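Local coordinates for glycerol-3-phosphate dehydrogenase [NAD(+)] 1 (Saccharomyces cerevisiae, PDB 4FGW) that catalyses the NAD-dependent interconversion of sn-glycerol 3-phosphate and dihydroxyacetone phosphate, and so drives glycerol production and accumulation when yeast meets hyperosmotic stress, at the interface of chains A and B. Sequence-based numbering; all coordinates share one arbitrary frame. Chains: chain A/B, Glycerol-3-phosphate dehydrogenase [NAD(+)] 1.

Contact 1: the interface of chains A and B. Residues chain A 380, 383-384; chain B 193, 223, 225, 228.
The short C-terminal helix 379-383 of one subunit of this glycerol-3-phosphate dehydrogenase homodimer docks on strand 227-232 and neighbouring loops of the other, where A:Pro380 and A:Glu384 meet B:His228, B:His223 and B:Trp193. B:His228 NE2 donates to the backbone carbonyl A:Pro380 O at 2.9 Å. The bond is almost straight, 172° at the hydrogen, and the oxygen lies in the imidazole plane, although the donor itself stands well above the carbonyl plane rather than on a lone pair. Within chain B, the indole nitrogen B:Trp193 NE1 sits over the centre of the B:His228 ring, 3.2 Å above its plane, so the tryptophan backs the histidine that grips the helix. The pyrrolidine of A:Pro380 rests on a face of that same indole, its CG 3.6 Å from B:Trp193 CG. One residue past the helix, A:Glu384 reaches further across: with CG anti to the backbone nitrogen (chi1 -167°) and the chain extended beyond it, the carboxylate passes B:His228, CG lying 4.0 Å from its CE1. Its OE2 then accepts from B:His223 NE2 at 2.8 Å, through the lone pair that points away from OE1. This oxygen meets the edge of the imidazole, and carboxylate and ring are only 28° apart in plane. The carboxylate would be expected to favour a protonated B:His223, though the charge is not seen.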
loop_
_atom_site.group_PDB
_atom_site.type_symbol
_atom_site.label_atom_id
_atom_site.label_comp_id
_atom_site.label_asym_id
_atom_site.label_seq_id
_atom_site.Cartn_x
_atom_site.Cartn_y
_atom_site.Cartn_z
ATOM N N PRO A 380 8.505 7.061 15.960
ATOM C CA PRO A 380 7.179 6.667 16.488
ATOM C C PRO A 380 6.524 7.698 17.412
ATOM O O PRO A 380 5.318 7.914 17.302
ATOM C CB PRO A 380 7.475 5.372 17.249
ATOM C CG PRO A 380 8.689 4.831 16.605
ATOM C CD PRO A 380 9.516 6.033 16.294
ATOM N N ILE A 383 5.143 10.833 15.356
ATOM C CA ILE A 383 3.926 10.551 14.583
ATOM C C ILE A 383 2.749 10.033 15.435
ATOM O O ILE A 383 1.618 9.990 14.941
ATOM C CB ILE A 383 4.221 9.676 13.326
ATOM C CG1 ILE A 383 4.615 8.223 13.712
ATOM C CG2 ILE A 383 5.276 10.355 12.439
ATOM C CD1 ILE A 383 4.725 7.209 12.544
ATOM N N GLU A 384 3.022 9.657 16.707
ATOM C CA GLU A 384 2.059 9.139 17.683
ATOM C C GLU A 384 0.813 10.027 17.794
ATOM O O GLU A 384 0.921 11.244 17.965
ATOM C CB GLU A 384 2.729 8.957 19.056
ATOM C CG GLU A 384 1.927 8.153 20.069
ATOM C CD GLU A 384 2.644 7.866 21.377
ATOM O OE1 GLU A 384 3.466 8.706 21.814
ATOM O OE2 GLU A 384 2.369 6.802 21.975
ATOM N N TRP B 193 9.097 -1.619 17.105
ATOM C CA TRP B 193 7.953 -0.787 16.746
ATOM C C TRP B 193 7.123 -1.244 15.545
ATOM O O TRP B 193 7.638 -1.447 14.445
ATOM C CB TRP B 193 8.306 0.706 16.668
ATOM C CG TRP B 193 7.117 1.571 16.359
ATOM C CD1 TRP B 193 6.115 1.922 17.214
ATOM C CD2 TRP B 193 6.752 2.096 15.075
ATOM N NE1 TRP B 193 5.171 2.677 16.555
ATOM C CE2 TRP B 193 5.536 2.799 15.239
ATOM C CE3 TRP B 193 7.349 2.065 13.802
ATOM C CZ2 TRP B 193 4.910 3.472 14.180
ATOM C CZ3 TRP B 193 6.724 2.727 12.755
ATOM C CH2 TRP B 193 5.524 3.427 12.951
ATOM N N HIS B 223 -2.478 -0.048 23.711
ATOM C CA HIS B 223 -1.446 0.909 23.289
ATOM C C HIS B 223 -0.177 0.863 24.125
ATOM O O HIS B 223 -0.232 0.879 25.356
ATOM C CB HIS B 223 -1.990 2.345 23.168
ATOM C CG HIS B 223 -1.050 3.288 22.493
ATOM N ND1 HIS B 223 -1.095 3.493 21.127
ATOM C CD2 HIS B 223 -0.042 4.026 23.012
ATOM C CE1 HIS B 223 -0.127 4.354 20.860
ATOM N NE2 HIS B 223 0.539 4.697 21.962
ATOM N N PRO B 225 4.299 2.305 23.705
ATOM C CA PRO B 225 5.142 3.175 22.853
ATOM C C PRO B 225 5.714 2.448 21.625
ATOM O O PRO B 225 5.884 3.065 20.568
ATOM C CB PRO B 225 6.243 3.654 23.811
ATOM C CG PRO B 225 5.676 3.453 25.190
ATOM C CD PRO B 225 4.849 2.211 25.076
ATOM N N HIS B 228 1.750 0.912 18.515
ATOM C CA HIS B 228 0.726 1.936 18.295
ATOM C C HIS B 228 -0.642 1.328 18.007
ATOM O O HIS B 228 -0.764 0.447 17.154
ATOM C CB HIS B 228 1.151 2.924 17.197
ATOM C CG HIS B 228 2.201 3.911 17.614
ATOM N ND1 HIS B 228 2.920 3.763 18.793
ATOM C CD2 HIS B 228 2.625 5.029 16.985
ATOM C CE1 HIS B 228 3.739 4.799 18.847
ATOM N NE2 HIS B 228 3.599 5.587 17.780
#

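Contact 2: the interface of chains A and B. Residues chain A 193, 195, 228; chain B 260, 267-268, 271, 380, 383.
A:Trp193 hides 82 Å² against chain B, more than any other residue of this patch, and B:Pro380 and B:Ala267 supply much of the surface it meets. The indole projects from its loop with CG anti to the backbone nitrogen (chi1 -178°), which carries the six-membered ring towards helix 261-283 of chain B. B:Pro380 lies over one face: its CB is 3.6 Å from A:Trp193 CD1 and above the five-membered ring, a CH-pi contact. The backbone oxygen B:Pro380 O also accepts a hydrogen bond from A:His228 NE2 at 2.9 Å. B:Ile383 CD1 reaches the same side further out, 3.8 Å from A:Trp193 CH2. The opposite side is met by B:Ala267, whose methyl CB approaches CH2 to 3.5 Å, so the outer part of the indole is held between two helices of the partner. At the rim, B:Ile268 CD1 touches A:Trp193 CZ3 at 3.6 Å. With A:Trp193 cut back to alanine, B:Pro380 would probably lose the face it rests on, and a gap would be likely to open between helices 379-383 and 261-283. The B:Ala267 methyl also receives A:Glu195, which runs out from strand 194-199 as an extended chain beyond CG; its carboxylate oxygen OE2 comes within 3.4 Å of B:Ala267 CB, a van der Waals contact. The other oxygen is turned towards the next turn of the helix, where A:Glu195 OE1 lies 3.9 Å from the methyl group B:Val271 CG2.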
loop_
_atom_site.group_PDB
_atom_site.type_symbol
_atom_site.label_atom_id
_atom_site.label_comp_id
_atom_site.label_asym_id
_atom_site.label_seq_id
_atom_site.Cartn_x
_atom_site.Cartn_y
_atom_site.Cartn_z
ATOM N N TRP A 193 5.144 -5.668 -17.768
ATOM C CA TRP A 193 3.853 -5.219 -17.265
ATOM C C TRP A 193 3.870 -4.296 -16.030
ATOM O O TRP A 193 4.444 -4.620 -14.991
ATOM C CB TRP A 193 2.857 -6.380 -17.111
ATOM C CG TRP A 193 1.508 -5.922 -16.651
ATOM C CD1 TRP A 193 0.561 -5.285 -17.396
ATOM C CD2 TRP A 193 1.005 -5.960 -15.308
ATOM N NE1 TRP A 193 -0.527 -4.974 -16.614
ATOM C CE2 TRP A 193 -0.283 -5.386 -15.327
ATOM C CE3 TRP A 193 1.507 -6.460 -14.091
ATOM C CZ2 TRP A 193 -1.086 -5.307 -14.180
ATOM C CZ3 TRP A 193 0.710 -6.386 -12.955
ATOM C CH2 TRP A 193 -0.577 -5.830 -13.010
ATOM N N GLU A 195 1.351 -0.409 -14.628
ATOM C CA GLU A 195 0.148 0.386 -14.807
ATOM C C GLU A 195 0.466 1.869 -14.751
ATOM O O GLU A 195 1.544 2.275 -14.293
ATOM C CB GLU A 195 -0.875 0.073 -13.700
ATOM C CG GLU A 195 -1.358 -1.365 -13.619
ATOM C CD GLU A 195 -2.395 -1.590 -12.534
ATOM O OE1 GLU A 195 -3.433 -2.224 -12.827
ATOM O OE2 GLU A 195 -2.186 -1.107 -11.400
ATOM N N HIS A 228 -1.272 -1.110 -18.400
ATOM C CA HIS A 228 -2.671 -0.885 -18.036
ATOM C C HIS A 228 -2.937 0.573 -17.680
ATOM O O HIS A 228 -2.209 1.162 -16.881
ATOM C CB HIS A 228 -3.121 -1.837 -16.916
ATOM C CG HIS A 228 -3.352 -3.255 -17.350
ATOM N ND1 HIS A 228 -2.935 -3.718 -18.583
ATOM C CD2 HIS A 228 -3.943 -4.268 -16.684
ATOM C CE1 HIS A 228 -3.298 -4.989 -18.633
ATOM N NE2 HIS A 228 -3.902 -5.364 -17.510
ATOM N N TRP B 260 9.115 -9.586 -12.965
ATOM C CA TRP B 260 8.442 -8.352 -13.374
ATOM C C TRP B 260 8.712 -7.146 -12.472
ATOM O O TRP B 260 8.414 -6.015 -12.857
ATOM C CB TRP B 260 6.953 -8.583 -13.673
ATOM C CG TRP B 260 6.651 -9.594 -14.749
ATOM C CD1 TRP B 260 7.539 -10.196 -15.597
ATOM C CD2 TRP B 260 5.354 -10.089 -15.113
ATOM N NE1 TRP B 260 6.881 -11.067 -16.433
ATOM C CE2 TRP B 260 5.536 -11.007 -16.172
ATOM C CE3 TRP B 260 4.049 -9.820 -14.669
ATOM C CZ2 TRP B 260 4.465 -11.671 -16.777
ATOM C CZ3 TRP B 260 2.995 -10.508 -15.242
ATOM C CH2 TRP B 260 3.203 -11.409 -16.294
ATOM N N ALA B 267 1.228 -2.971 -8.496
ATOM C CA ALA B 267 -0.004 -3.031 -9.301
ATOM C C ALA B 267 -0.963 -4.099 -8.762
ATOM O O ALA B 267 -2.148 -3.801 -8.635
ATOM C CB ALA B 267 0.331 -3.311 -10.756
ATOM N N ILE B 268 -0.451 -5.314 -8.396
ATOM C CA ILE B 268 -1.260 -6.396 -7.809
ATOM C C ILE B 268 -1.774 -6.004 -6.440
ATOM O O ILE B 268 -2.916 -6.317 -6.116
ATOM C CB ILE B 268 -0.577 -7.816 -7.868
ATOM C CG1 ILE B 268 -0.693 -8.389 -9.287
ATOM C CG2 ILE B 268 -1.209 -8.835 -6.888
ATOM C CD1 ILE B 268 0.448 -8.330 -9.969
ATOM N N VAL B 271 -4.668 -3.561 -7.120
ATOM C CA VAL B 271 -5.818 -4.331 -7.604
ATOM C C VAL B 271 -6.408 -5.146 -6.436
ATOM O O VAL B 271 -7.624 -5.137 -6.243
ATOM C CB VAL B 271 -5.457 -5.188 -8.856
ATOM C CG1 VAL B 271 -6.546 -6.214 -9.188
ATOM C CG2 VAL B 271 -5.166 -4.294 -10.060
ATOM N N PRO B 380 -1.827 -10.335 -16.113
ATOM C CA PRO B 380 -2.316 -9.017 -16.570
ATOM C C PRO B 380 -3.603 -9.058 -17.399
ATOM O O PRO B 380 -4.469 -8.209 -17.198
ATOM C CB PRO B 380 -1.149 -8.484 -17.415
ATOM C CG PRO B 380 0.037 -9.171 -16.890
ATOM C CD PRO B 380 -0.434 -10.550 -16.564
ATOM N N ILE B 383 -6.789 -9.833 -15.127
ATOM C CA ILE B 383 -7.219 -8.709 -14.287
ATOM C C ILE B 383 -7.546 -7.420 -15.072
ATOM O O ILE B 383 -8.141 -6.499 -14.500
ATOM C CB ILE B 383 -6.253 -8.477 -13.093
ATOM C CG1 ILE B 383 -4.868 -7.921 -13.565
ATOM C CG2 ILE B 383 -6.123 -9.761 -12.259
ATOM C CD1 ILE B 383 -3.909 -7.476 -12.438
#

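Contact 3: the interface of chains A and B. Residues chain A 182, 184, 303-304, 307-308; chain B 262-263, 266.
B:Asn263, in the first turn of helix 261-283, inserts its side chain between A:Thr304 on helix 296-307 and the loop holding A:Ala182 and A:Ile184. Its CB starts 3.4 Å from the backbone oxygen A:Ala182 O, and CG stays beside the same carbonyl. At the tip the two amide branches diverge. ND2 meets the hydroxyl A:Thr304 OG1 at 2.7 Å, a hydrogen bond in which the amide can donate, while OD1 faces the hydrocarbon of A:Ile184, with CD1 at 3.4 Å. A:Thr304 presents its hydroxyl because OG1 is anti to the backbone nitrogen (chi1 -162°), leaving CG2 also near the amide nitrogen. Two waters extend the polar contact. Water 2 receives B:Asn262 ND2 at 3.0 Å, nearly straight at 168°, and lies 2.8 Å from A:Gly308 O; it also pairs with the A:Thr304 carbonyl and, more distantly, its hydroxyl. This water therefore links the partner's asparagine to the backbone at the end of helix 296-307. Water 1 joins the backbone oxygens A:Ala182 O and B:Asn263 O, the latter at 2.7 Å. One helical turn on, B:Ala266 CB packs 4.0 Å from A:Ile303 CG2. The site thus sets the beginning of helix 261-283 of chain B against the last turns of helix 296-307 of chain A, its centre about 8 Å from A:Lys245, the proposed proton acceptor.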
loop_
_atom_site.group_PDB
_atom_site.type_symbol
_atom_site.label_atom_id
_atom_site.label_comp_id
_atom_site.label_asym_id
_atom_site.label_seq_id
_atom_site.Cartn_x
_atom_site.Cartn_y
_atom_site.Cartn_z
ATOM N N ALA A 182 2.900 3.823 -10.968
ATOM C CA ALA A 182 4.039 3.033 -10.497
ATOM C C ALA A 182 4.704 2.403 -11.748
ATOM O O ALA A 182 4.358 1.303 -12.194
ATOM C CB ALA A 182 3.564 1.963 -9.526
ATOM N N ILE A 184 8.509 2.810 -14.567
ATOM C CA ILE A 184 9.862 3.240 -14.951
ATOM C C ILE A 184 9.913 3.108 -16.485
ATOM O O ILE A 184 9.481 2.080 -17.021
ATOM C CB ILE A 184 10.949 2.341 -14.262
ATOM C CG1 ILE A 184 10.915 2.473 -12.737
ATOM C CG2 ILE A 184 12.337 2.671 -14.760
ATOM C CD1 ILE A 184 11.473 1.232 -11.923
ATOM N N ILE A 303 3.909 2.432 -2.766
ATOM C CA ILE A 303 4.425 1.093 -2.482
ATOM C C ILE A 303 5.759 0.835 -3.193
ATOM O O ILE A 303 6.735 0.495 -2.530
ATOM C CB ILE A 303 3.357 -0.021 -2.738
ATOM C CG1 ILE A 303 2.209 0.083 -1.708
ATOM C CG2 ILE A 303 3.999 -1.438 -2.703
ATOM C CD1 ILE A 303 0.921 -0.750 -2.041
ATOM N N THR A 304 5.809 1.029 -4.516
ATOM C CA THR A 304 7.033 0.808 -5.294
ATOM C C THR A 304 8.218 1.663 -4.848
ATOM O O THR A 304 9.342 1.158 -4.777
ATOM C CB THR A 304 6.760 0.816 -6.809
ATOM O OG1 THR A 304 7.869 0.202 -7.470
ATOM C CG2 THR A 304 6.518 2.228 -7.389
ATOM N N ALA A 307 9.490 0.484 -1.490
ATOM C CA ALA A 307 10.088 -0.850 -1.634
ATOM C C ALA A 307 11.557 -0.760 -2.068
ATOM O O ALA A 307 12.402 -1.454 -1.507
ATOM C CB ALA A 307 9.292 -1.687 -2.630
ATOM N N GLY A 308 11.841 0.089 -3.052
ATOM C CA GLY A 308 13.180 0.293 -3.591
ATOM C C GLY A 308 13.277 1.557 -4.418
ATOM O O GLY A 308 12.341 1.905 -5.146
ATOM N N ASN B 262 9.118 -4.635 -8.813
ATOM C CA ASN B 262 8.361 -3.876 -7.829
ATOM C C ASN B 262 7.106 -3.203 -8.373
ATOM O O ASN B 262 6.107 -3.128 -7.658
ATOM C CB ASN B 262 9.269 -2.842 -7.172
ATOM C CG ASN B 262 10.286 -3.383 -6.196
ATOM O OD1 ASN B 262 10.193 -4.509 -5.699
ATOM N ND2 ASN B 262 11.241 -2.541 -5.829
ATOM N N ASN B 263 7.171 -2.673 -9.610
ATOM C CA ASN B 263 6.062 -1.971 -10.269
ATOM C C ASN B 263 4.896 -2.889 -10.563
ATOM O O ASN B 263 3.743 -2.473 -10.439
ATOM C CB ASN B 263 6.535 -1.274 -11.546
ATOM C CG ASN B 263 7.466 -0.108 -11.292
ATOM O OD1 ASN B 263 8.259 0.275 -12.141
ATOM N ND2 ASN B 263 7.390 0.501 -10.132
ATOM N N ALA B 266 3.442 -3.849 -6.980
ATOM C CA ALA B 266 2.660 -2.710 -6.485
ATOM C C ALA B 266 1.284 -2.637 -7.183
ATOM O O ALA B 266 0.295 -2.315 -6.532
ATOM C CB ALA B 266 3.435 -1.422 -6.700
HETATM O O HOH W 1 2.524 -0.537 -11.878
HETATM O O HOH W 2 11.032 0.246 -6.915
#

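Contacts 1 and 2 sample symmetry-related parts of the dimer with the chains exchanged: Trp193, His228, Pro380 and Ile383 recur in both, and their C-alpha centres are about 33 Å apart. Contact 3 lies about 11 Å from contact 2 and about 26 Å from contact 1. Contacts 2 and 3 share helix 261-283 of chain B, which meets the indole loop of chain A at one and helix 296-307 at the other. This repeated, two-fold arrangement fits the protein's homodimerisation, and contact 3 brings the partner subunit close to A:Lys245, although the structure alone does not show whether dimerisation affects catalysis.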